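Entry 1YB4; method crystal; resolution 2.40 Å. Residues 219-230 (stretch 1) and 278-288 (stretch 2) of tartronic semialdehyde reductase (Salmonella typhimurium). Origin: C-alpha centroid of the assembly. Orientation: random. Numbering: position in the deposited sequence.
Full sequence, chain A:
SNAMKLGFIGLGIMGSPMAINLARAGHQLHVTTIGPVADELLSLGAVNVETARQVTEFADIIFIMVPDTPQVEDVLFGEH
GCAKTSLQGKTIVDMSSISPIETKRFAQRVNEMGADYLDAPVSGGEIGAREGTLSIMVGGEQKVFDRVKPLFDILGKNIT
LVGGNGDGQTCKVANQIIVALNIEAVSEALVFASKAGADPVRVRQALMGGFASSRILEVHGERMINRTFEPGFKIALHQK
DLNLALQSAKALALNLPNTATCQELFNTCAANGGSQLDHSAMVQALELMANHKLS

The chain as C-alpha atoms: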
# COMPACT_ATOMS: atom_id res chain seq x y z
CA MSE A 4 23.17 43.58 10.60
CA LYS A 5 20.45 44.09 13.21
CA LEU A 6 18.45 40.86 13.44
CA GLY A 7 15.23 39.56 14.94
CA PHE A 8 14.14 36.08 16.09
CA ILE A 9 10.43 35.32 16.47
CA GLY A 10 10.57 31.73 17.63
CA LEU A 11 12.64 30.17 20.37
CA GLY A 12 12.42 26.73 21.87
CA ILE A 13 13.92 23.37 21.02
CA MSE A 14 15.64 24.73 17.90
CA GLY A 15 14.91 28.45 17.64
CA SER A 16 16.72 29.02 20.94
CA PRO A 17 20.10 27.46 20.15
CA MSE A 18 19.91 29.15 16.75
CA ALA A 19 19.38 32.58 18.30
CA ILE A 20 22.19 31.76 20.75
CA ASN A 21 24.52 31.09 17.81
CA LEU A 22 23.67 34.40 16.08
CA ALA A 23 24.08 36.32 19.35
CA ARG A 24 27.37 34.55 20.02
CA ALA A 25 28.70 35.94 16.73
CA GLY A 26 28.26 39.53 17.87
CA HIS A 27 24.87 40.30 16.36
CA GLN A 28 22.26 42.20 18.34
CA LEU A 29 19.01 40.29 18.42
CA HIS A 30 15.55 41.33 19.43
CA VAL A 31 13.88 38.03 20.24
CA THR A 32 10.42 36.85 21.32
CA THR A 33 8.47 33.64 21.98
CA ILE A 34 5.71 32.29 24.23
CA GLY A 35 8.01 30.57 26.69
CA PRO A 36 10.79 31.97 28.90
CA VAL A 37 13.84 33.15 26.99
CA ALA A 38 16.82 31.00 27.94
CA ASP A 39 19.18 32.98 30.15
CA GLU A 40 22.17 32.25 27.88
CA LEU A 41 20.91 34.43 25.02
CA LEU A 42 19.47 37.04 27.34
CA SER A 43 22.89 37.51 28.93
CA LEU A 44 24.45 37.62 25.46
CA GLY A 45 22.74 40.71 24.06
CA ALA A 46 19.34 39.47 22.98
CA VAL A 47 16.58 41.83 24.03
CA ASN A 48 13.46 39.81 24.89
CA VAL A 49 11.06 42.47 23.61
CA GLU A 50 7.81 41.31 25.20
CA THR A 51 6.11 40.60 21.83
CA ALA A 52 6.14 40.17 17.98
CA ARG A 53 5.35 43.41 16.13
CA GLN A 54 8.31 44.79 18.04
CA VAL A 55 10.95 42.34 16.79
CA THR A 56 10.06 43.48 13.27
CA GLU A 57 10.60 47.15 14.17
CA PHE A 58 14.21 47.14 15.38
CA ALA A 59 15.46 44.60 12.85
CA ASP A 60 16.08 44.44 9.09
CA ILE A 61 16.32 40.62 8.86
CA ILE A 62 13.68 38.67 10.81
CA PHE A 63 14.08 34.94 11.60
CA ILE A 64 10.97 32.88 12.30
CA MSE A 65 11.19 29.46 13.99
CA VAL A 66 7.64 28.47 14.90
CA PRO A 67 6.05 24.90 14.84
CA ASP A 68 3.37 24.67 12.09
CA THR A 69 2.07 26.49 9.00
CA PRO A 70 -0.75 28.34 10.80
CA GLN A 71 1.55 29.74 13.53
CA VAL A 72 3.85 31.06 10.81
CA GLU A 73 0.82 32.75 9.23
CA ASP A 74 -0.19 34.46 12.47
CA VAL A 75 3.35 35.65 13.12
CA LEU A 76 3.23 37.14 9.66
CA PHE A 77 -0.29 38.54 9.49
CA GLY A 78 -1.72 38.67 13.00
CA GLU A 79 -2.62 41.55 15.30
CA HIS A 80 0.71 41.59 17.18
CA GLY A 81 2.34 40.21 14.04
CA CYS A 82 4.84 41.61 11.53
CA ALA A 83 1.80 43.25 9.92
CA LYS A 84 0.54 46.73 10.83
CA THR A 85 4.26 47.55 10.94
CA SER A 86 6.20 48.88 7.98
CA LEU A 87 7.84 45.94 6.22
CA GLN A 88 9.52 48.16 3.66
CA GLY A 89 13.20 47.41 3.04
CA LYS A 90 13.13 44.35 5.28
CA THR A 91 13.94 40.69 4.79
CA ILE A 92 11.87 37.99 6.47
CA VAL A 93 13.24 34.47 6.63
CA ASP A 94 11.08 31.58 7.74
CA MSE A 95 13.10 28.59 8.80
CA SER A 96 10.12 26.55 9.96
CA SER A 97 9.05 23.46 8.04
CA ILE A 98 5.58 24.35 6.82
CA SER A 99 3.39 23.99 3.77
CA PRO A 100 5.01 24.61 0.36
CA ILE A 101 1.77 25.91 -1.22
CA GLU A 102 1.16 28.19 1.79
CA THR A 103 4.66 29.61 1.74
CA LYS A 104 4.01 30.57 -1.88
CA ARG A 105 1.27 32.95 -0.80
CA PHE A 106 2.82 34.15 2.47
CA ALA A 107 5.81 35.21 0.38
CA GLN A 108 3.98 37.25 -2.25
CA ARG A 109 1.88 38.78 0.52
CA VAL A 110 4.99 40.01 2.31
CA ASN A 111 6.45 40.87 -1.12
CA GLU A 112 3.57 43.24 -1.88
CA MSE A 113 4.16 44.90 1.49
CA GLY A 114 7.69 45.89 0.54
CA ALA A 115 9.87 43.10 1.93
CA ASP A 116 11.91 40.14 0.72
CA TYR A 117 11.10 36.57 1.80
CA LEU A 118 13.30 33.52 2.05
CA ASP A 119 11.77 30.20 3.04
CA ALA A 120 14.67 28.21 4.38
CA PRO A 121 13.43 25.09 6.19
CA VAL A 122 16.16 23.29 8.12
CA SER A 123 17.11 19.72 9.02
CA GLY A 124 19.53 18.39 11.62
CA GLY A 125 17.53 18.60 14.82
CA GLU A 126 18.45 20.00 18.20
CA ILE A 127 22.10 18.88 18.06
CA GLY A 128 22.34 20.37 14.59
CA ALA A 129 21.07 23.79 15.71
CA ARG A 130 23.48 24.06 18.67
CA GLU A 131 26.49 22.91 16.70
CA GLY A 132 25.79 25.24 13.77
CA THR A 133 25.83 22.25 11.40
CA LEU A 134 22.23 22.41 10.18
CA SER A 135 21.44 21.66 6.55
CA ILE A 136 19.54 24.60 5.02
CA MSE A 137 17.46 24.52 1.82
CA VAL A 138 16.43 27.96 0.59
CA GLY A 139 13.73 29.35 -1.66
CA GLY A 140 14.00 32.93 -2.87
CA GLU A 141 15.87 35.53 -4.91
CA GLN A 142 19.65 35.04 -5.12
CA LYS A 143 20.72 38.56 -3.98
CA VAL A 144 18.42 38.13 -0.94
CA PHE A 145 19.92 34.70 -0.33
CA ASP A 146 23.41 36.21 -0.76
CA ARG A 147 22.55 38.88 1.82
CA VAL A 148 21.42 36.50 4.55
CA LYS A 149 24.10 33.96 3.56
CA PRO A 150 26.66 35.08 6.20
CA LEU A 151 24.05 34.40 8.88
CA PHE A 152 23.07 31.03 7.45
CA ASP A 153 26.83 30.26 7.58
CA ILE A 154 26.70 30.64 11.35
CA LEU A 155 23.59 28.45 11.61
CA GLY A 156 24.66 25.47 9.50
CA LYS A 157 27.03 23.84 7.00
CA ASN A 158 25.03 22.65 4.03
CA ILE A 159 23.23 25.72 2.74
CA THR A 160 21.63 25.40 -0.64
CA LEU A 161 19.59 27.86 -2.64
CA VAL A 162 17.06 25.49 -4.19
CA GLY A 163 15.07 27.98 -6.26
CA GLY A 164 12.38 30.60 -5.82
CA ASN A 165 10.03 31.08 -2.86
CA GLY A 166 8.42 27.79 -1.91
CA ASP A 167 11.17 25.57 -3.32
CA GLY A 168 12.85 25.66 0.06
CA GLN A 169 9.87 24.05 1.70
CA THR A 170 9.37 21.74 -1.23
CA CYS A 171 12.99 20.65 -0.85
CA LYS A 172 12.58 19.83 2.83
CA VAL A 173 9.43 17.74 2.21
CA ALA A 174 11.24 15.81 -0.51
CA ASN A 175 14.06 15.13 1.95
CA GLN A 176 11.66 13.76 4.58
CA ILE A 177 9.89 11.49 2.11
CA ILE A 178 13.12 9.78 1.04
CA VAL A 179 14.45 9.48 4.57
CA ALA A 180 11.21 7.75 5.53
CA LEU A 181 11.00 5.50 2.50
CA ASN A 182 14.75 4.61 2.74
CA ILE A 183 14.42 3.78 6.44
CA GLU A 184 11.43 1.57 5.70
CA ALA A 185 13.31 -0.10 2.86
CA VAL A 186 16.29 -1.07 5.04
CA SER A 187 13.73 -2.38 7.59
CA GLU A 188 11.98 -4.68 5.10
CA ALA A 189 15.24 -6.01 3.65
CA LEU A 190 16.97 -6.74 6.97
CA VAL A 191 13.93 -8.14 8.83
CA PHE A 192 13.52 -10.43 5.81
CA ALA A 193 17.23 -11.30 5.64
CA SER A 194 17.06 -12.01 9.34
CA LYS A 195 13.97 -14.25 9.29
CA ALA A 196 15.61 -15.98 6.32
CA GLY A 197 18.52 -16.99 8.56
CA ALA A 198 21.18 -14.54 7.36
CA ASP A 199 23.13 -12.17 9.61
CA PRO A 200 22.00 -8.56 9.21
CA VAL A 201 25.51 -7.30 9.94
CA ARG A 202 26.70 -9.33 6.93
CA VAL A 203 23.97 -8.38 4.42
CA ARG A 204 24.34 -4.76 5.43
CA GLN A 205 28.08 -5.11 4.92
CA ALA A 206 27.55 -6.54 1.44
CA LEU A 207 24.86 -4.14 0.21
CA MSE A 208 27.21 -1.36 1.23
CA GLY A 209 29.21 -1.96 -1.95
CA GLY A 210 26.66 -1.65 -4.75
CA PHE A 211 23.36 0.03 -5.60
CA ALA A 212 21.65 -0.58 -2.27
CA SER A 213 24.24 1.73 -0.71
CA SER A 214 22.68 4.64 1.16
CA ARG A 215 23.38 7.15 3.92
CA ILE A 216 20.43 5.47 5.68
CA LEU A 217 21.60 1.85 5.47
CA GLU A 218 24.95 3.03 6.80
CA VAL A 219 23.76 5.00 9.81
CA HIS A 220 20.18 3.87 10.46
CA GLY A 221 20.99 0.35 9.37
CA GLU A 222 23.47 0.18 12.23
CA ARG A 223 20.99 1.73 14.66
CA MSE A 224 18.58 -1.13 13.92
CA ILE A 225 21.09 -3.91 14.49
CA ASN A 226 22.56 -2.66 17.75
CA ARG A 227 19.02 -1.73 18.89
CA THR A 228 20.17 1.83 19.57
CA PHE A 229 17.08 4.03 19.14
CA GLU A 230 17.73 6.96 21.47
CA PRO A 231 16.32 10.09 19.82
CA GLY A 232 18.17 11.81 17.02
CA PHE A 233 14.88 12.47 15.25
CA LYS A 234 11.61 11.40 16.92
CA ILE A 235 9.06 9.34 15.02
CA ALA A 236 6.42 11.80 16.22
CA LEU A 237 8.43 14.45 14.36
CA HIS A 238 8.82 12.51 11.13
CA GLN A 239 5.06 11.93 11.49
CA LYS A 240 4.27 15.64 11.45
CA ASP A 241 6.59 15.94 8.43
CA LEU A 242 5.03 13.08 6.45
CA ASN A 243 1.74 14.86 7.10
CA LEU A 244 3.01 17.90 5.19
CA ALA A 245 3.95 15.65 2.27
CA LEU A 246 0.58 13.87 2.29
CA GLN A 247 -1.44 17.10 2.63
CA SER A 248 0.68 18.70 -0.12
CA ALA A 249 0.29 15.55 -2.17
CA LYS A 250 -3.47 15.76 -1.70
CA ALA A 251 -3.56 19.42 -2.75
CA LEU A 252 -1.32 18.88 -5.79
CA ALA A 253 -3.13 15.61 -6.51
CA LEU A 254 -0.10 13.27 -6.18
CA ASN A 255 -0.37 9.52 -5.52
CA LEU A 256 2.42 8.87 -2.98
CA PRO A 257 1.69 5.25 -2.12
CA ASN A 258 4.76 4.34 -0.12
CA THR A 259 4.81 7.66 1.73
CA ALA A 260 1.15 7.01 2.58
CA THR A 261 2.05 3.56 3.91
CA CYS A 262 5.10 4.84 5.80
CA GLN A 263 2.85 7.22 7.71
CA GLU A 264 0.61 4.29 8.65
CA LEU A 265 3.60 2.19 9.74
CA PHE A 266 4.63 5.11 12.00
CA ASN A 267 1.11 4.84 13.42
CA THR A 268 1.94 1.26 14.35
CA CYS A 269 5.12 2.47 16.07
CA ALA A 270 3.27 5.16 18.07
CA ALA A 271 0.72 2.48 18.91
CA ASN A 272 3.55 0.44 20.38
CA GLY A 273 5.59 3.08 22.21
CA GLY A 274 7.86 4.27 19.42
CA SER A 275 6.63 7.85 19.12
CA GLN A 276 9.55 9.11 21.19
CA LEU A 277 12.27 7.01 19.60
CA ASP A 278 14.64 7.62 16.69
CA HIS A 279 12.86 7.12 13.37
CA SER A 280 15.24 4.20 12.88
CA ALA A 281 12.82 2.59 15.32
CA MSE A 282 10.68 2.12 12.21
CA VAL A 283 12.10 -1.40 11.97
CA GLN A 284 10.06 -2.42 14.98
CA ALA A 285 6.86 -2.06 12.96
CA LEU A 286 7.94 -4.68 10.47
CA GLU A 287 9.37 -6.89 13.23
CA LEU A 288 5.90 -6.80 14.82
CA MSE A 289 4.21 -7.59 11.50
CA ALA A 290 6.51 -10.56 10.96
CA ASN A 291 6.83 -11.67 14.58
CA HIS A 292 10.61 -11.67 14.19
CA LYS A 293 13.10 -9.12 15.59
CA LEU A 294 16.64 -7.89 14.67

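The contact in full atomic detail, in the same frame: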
# COMPACT_ATOMS: atom_id res chain seq x y z
N VAL A 219 24.05 4.54 8.46
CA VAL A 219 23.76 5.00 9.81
C VAL A 219 22.59 4.27 10.45
O VAL A 219 22.78 3.51 11.41
CB VAL A 219 23.48 6.52 9.83
CG1 VAL A 219 23.20 6.97 11.27
CG2 VAL A 219 24.68 7.29 9.26
N HIS A 220 21.38 4.50 9.93
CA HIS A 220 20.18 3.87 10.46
C HIS A 220 20.23 2.36 10.45
O HIS A 220 19.68 1.70 11.34
CB HIS A 220 18.96 4.36 9.68
CG HIS A 220 18.81 5.84 9.70
ND1 HIS A 220 19.63 6.68 8.98
CD2 HIS A 220 18.00 6.64 10.43
CE1 HIS A 220 19.33 7.94 9.27
NE2 HIS A 220 18.34 7.94 10.15
N GLY A 221 20.87 1.79 9.43
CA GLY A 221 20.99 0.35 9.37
C GLY A 221 21.61 -0.12 10.67
O GLY A 221 21.10 -1.00 11.36
N GLU A 222 22.73 0.50 11.01
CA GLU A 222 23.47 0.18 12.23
C GLU A 222 22.58 0.35 13.47
O GLU A 222 22.54 -0.53 14.34
CB GLU A 222 24.70 1.10 12.32
CG GLU A 222 25.72 0.72 13.38
CD GLU A 222 26.68 -0.37 12.92
OE1 GLU A 222 26.22 -1.50 12.63
OE2 GLU A 222 27.90 -0.09 12.84
N ARG A 223 21.87 1.46 13.54
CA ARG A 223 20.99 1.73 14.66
C ARG A 223 19.97 0.62 14.90
O ARG A 223 19.57 0.36 16.04
CB ARG A 223 20.26 3.06 14.46
CG ARG A 223 21.13 4.29 14.61
CD ARG A 223 20.36 5.58 14.26
NE ARG A 223 21.23 6.75 14.24
CZ ARG A 223 20.84 7.99 13.94
NH1 ARG A 223 19.57 8.23 13.62
NH2 ARG A 223 21.72 8.99 13.94
N MSE A 224 19.56 -0.06 13.83
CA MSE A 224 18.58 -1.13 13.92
C MSE A 224 19.16 -2.42 14.46
O MSE A 224 18.51 -3.16 15.21
CB MSE A 224 17.95 -1.40 12.55
CG MSE A 224 17.08 -0.27 11.99
SE MSE A 224 16.49 -0.59 10.14
CE MSE A 224 16.49 1.25 9.50
N ILE A 225 20.40 -2.70 14.07
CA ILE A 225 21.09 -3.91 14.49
C ILE A 225 21.50 -3.87 15.97
O ILE A 225 21.23 -4.81 16.72
CB ILE A 225 22.36 -4.14 13.64
CG1 ILE A 225 21.98 -4.25 12.15
CG2 ILE A 225 23.06 -5.41 14.11
CD1 ILE A 225 23.15 -4.54 11.20
N ASN A 226 22.13 -2.78 16.37
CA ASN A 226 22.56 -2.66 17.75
C ASN A 226 21.44 -2.21 18.67
O ASN A 226 21.68 -1.91 19.84
CB ASN A 226 23.75 -1.71 17.84
CG ASN A 226 24.87 -2.09 16.88
OD1 ASN A 226 25.13 -3.28 16.66
ND2 ASN A 226 25.53 -1.08 16.32
N ARG A 227 20.22 -2.16 18.14
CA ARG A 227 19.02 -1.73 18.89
C ARG A 227 19.19 -0.39 19.60
O ARG A 227 18.64 -0.17 20.68
CB ARG A 227 18.62 -2.80 19.91
CG ARG A 227 18.73 -4.22 19.37
CD ARG A 227 17.86 -4.41 18.16
NE ARG A 227 16.44 -4.46 18.51
CZ ARG A 227 15.46 -4.49 17.61
NH1 ARG A 227 15.76 -4.47 16.32
NH2 ARG A 227 14.20 -4.53 18.00
N THR A 228 19.94 0.52 18.98
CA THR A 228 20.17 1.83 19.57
C THR A 228 19.23 2.86 18.93
O THR A 228 19.52 3.40 17.87
CB THR A 228 21.67 2.24 19.39
OG1 THR A 228 21.86 2.87 18.11
CG2 THR A 228 22.57 1.00 19.47
N PHE A 229 18.11 3.11 19.61
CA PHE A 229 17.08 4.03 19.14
C PHE A 229 16.90 5.34 19.91
O PHE A 229 15.88 6.02 19.76
CB PHE A 229 15.73 3.31 19.12
CG PHE A 229 15.74 2.01 18.37
CD1 PHE A 229 16.07 1.98 17.02
CD2 PHE A 229 15.42 0.83 19.02
CE1 PHE A 229 16.09 0.78 16.32
CE2 PHE A 229 15.43 -0.37 18.34
CZ PHE A 229 15.77 -0.40 16.98
N GLU A 230 17.87 5.71 20.74
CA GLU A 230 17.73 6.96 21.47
C GLU A 230 17.52 8.05 20.44
O GLU A 230 18.14 8.04 19.37
CB GLU A 230 18.98 7.27 22.32
CG GLU A 230 19.12 6.41 23.59
CD GLU A 230 19.94 5.15 23.37
OE1 GLU A 230 19.70 4.43 22.38
OE2 GLU A 230 20.84 4.87 24.20
N ASP A 278 14.01 7.21 17.94
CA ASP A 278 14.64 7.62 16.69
C ASP A 278 13.87 6.97 15.54
O ASP A 278 13.50 5.80 15.64
CB ASP A 278 16.09 7.14 16.67
CG ASP A 278 16.81 7.58 15.43
OD1 ASP A 278 17.01 8.80 15.27
OD2 ASP A 278 17.18 6.71 14.61
N HIS A 279 13.63 7.70 14.46
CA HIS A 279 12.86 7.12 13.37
C HIS A 279 13.46 5.83 12.81
O HIS A 279 12.86 5.19 11.93
CB HIS A 279 12.61 8.14 12.25
CG HIS A 279 13.84 8.85 11.77
ND1 HIS A 279 13.79 9.84 10.82
CD2 HIS A 279 15.15 8.68 12.07
CE1 HIS A 279 15.02 10.25 10.54
NE2 HIS A 279 15.86 9.56 11.29
N SER A 280 14.63 5.44 13.31
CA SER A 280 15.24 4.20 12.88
C SER A 280 14.44 3.10 13.58
O SER A 280 14.51 1.92 13.22
CB SER A 280 16.72 4.15 13.29
OG SER A 280 16.87 4.29 14.70
N ALA A 281 13.67 3.51 14.58
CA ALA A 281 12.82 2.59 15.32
C ALA A 281 11.71 2.02 14.43
O ALA A 281 10.95 1.13 14.83
CB ALA A 281 12.21 3.32 16.50
N MSE A 282 11.64 2.56 13.22
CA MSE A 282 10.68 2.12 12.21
C MSE A 282 10.70 0.61 12.10
O MSE A 282 9.65 -0.02 11.99
CB MSE A 282 11.06 2.73 10.86
CG MSE A 282 10.43 2.08 9.63
SE MSE A 282 8.55 2.46 9.48
CE MSE A 282 7.87 0.74 9.91
N VAL A 283 11.90 0.04 12.13
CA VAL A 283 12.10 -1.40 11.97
C VAL A 283 11.22 -2.23 12.88
O VAL A 283 10.82 -3.35 12.53
CB VAL A 283 13.59 -1.78 12.20
CG1 VAL A 283 14.01 -1.42 13.61
CG2 VAL A 283 13.81 -3.26 11.91
N GLN A 284 10.89 -1.69 14.04
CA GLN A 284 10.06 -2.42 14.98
C GLN A 284 8.67 -2.73 14.41
O GLN A 284 8.07 -3.74 14.75
CB GLN A 284 9.93 -1.64 16.29
CG GLN A 284 11.25 -1.45 17.01
CD GLN A 284 11.09 -0.94 18.42
OE1 GLN A 284 10.67 0.20 18.64
NE2 GLN A 284 11.40 -1.78 19.40
N ALA A 285 8.18 -1.85 13.54
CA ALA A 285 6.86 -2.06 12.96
C ALA A 285 6.85 -3.31 12.11
O ALA A 285 5.91 -4.09 12.17
CB ALA A 285 6.45 -0.87 12.14
N LEU A 286 7.89 -3.49 11.30
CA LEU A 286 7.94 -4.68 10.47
C LEU A 286 8.29 -5.93 11.29
O LEU A 286 7.89 -7.04 10.95
CB LEU A 286 8.92 -4.48 9.32
CG LEU A 286 8.31 -3.43 8.40
CD1 LEU A 286 8.75 -2.06 8.83
CD2 LEU A 286 8.73 -3.68 7.01
N GLU A 287 9.04 -5.74 12.38
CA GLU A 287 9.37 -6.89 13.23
C GLU A 287 8.05 -7.38 13.81
O GLU A 287 7.80 -8.58 13.85
CB GLU A 287 10.34 -6.49 14.35
CG GLU A 287 11.74 -6.16 13.85
CD GLU A 287 12.64 -5.62 14.95
OE1 GLU A 287 12.14 -4.81 15.76
OE2 GLU A 287 13.83 -5.97 14.99
N LEU A 288 7.20 -6.45 14.24
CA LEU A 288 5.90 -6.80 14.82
C LEU A 288 5.03 -7.55 13.80
O LEU A 288 4.42 -8.58 14.12
CB LEU A 288 5.18 -5.52 15.26
CG LEU A 288 3.81 -5.66 15.92
CD1 LEU A 288 3.94 -6.47 17.18
CD2 LEU A 288 3.24 -4.28 16.25

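The most unusual feature of this contact is a carboxylate oxygen shared by two partners from different stretches. OD2 of D278 accepts a hydrogen bond from S280 OG at only 2.4 Å, a very short distance, and also forms a salt bridge with R223, whose NH1 lies 3.0 Å from D278 OD2. The arginine suits this place because its long side chain, extended beyond chi1, carries a positive charge from the helix to the buried aspartate, which approaches the guanidinium at its edge, where the N-H groups point.

Stretch 1 is the end of a helix, through I225, followed by a loop; stretch 2 passes through a 3-10 segment, 279-281, into another helix. The backbones come closest where the loop meets D278, and there D278 N donates to F229 O at 2.9 Å, a nearly straight bond that ties the main chains together.

Beyond the helix end, R227 makes a second salt bridge, to E287. R227 NH1 lies 2.8 Å from E287 OE2 and R227 NH2 donates to E287 OE1 at 3.1 Å, so both carboxylate oxygens are engaged. R227 NH1 also donates to M224 O at 3.2 Å, linking the folded-back arginine to the helix it follows.

Between these charged pairs lies an apolar patch. The F229 ring packs against A281, whose CA sits 4.2 Å from the F229 ring centroid in an off-centre CH-pi contact, and F229 CZ reaches V283 CG1 at 3.9 Å. The selenomethionine M224 adds its flexible chain, with CG 3.7 Å from V283 CG1. A281 CB also touches the ring, 4.1 Å from F229 CD1, and its methyl gives the ring an apolar neighbour.

H220 and H279 meet obliquely, their planes at 61°; H279 NE2 donates a weak hydrogen bond to H220 NE2 at 3.2 Å, imidazole being able to serve as donor or acceptor.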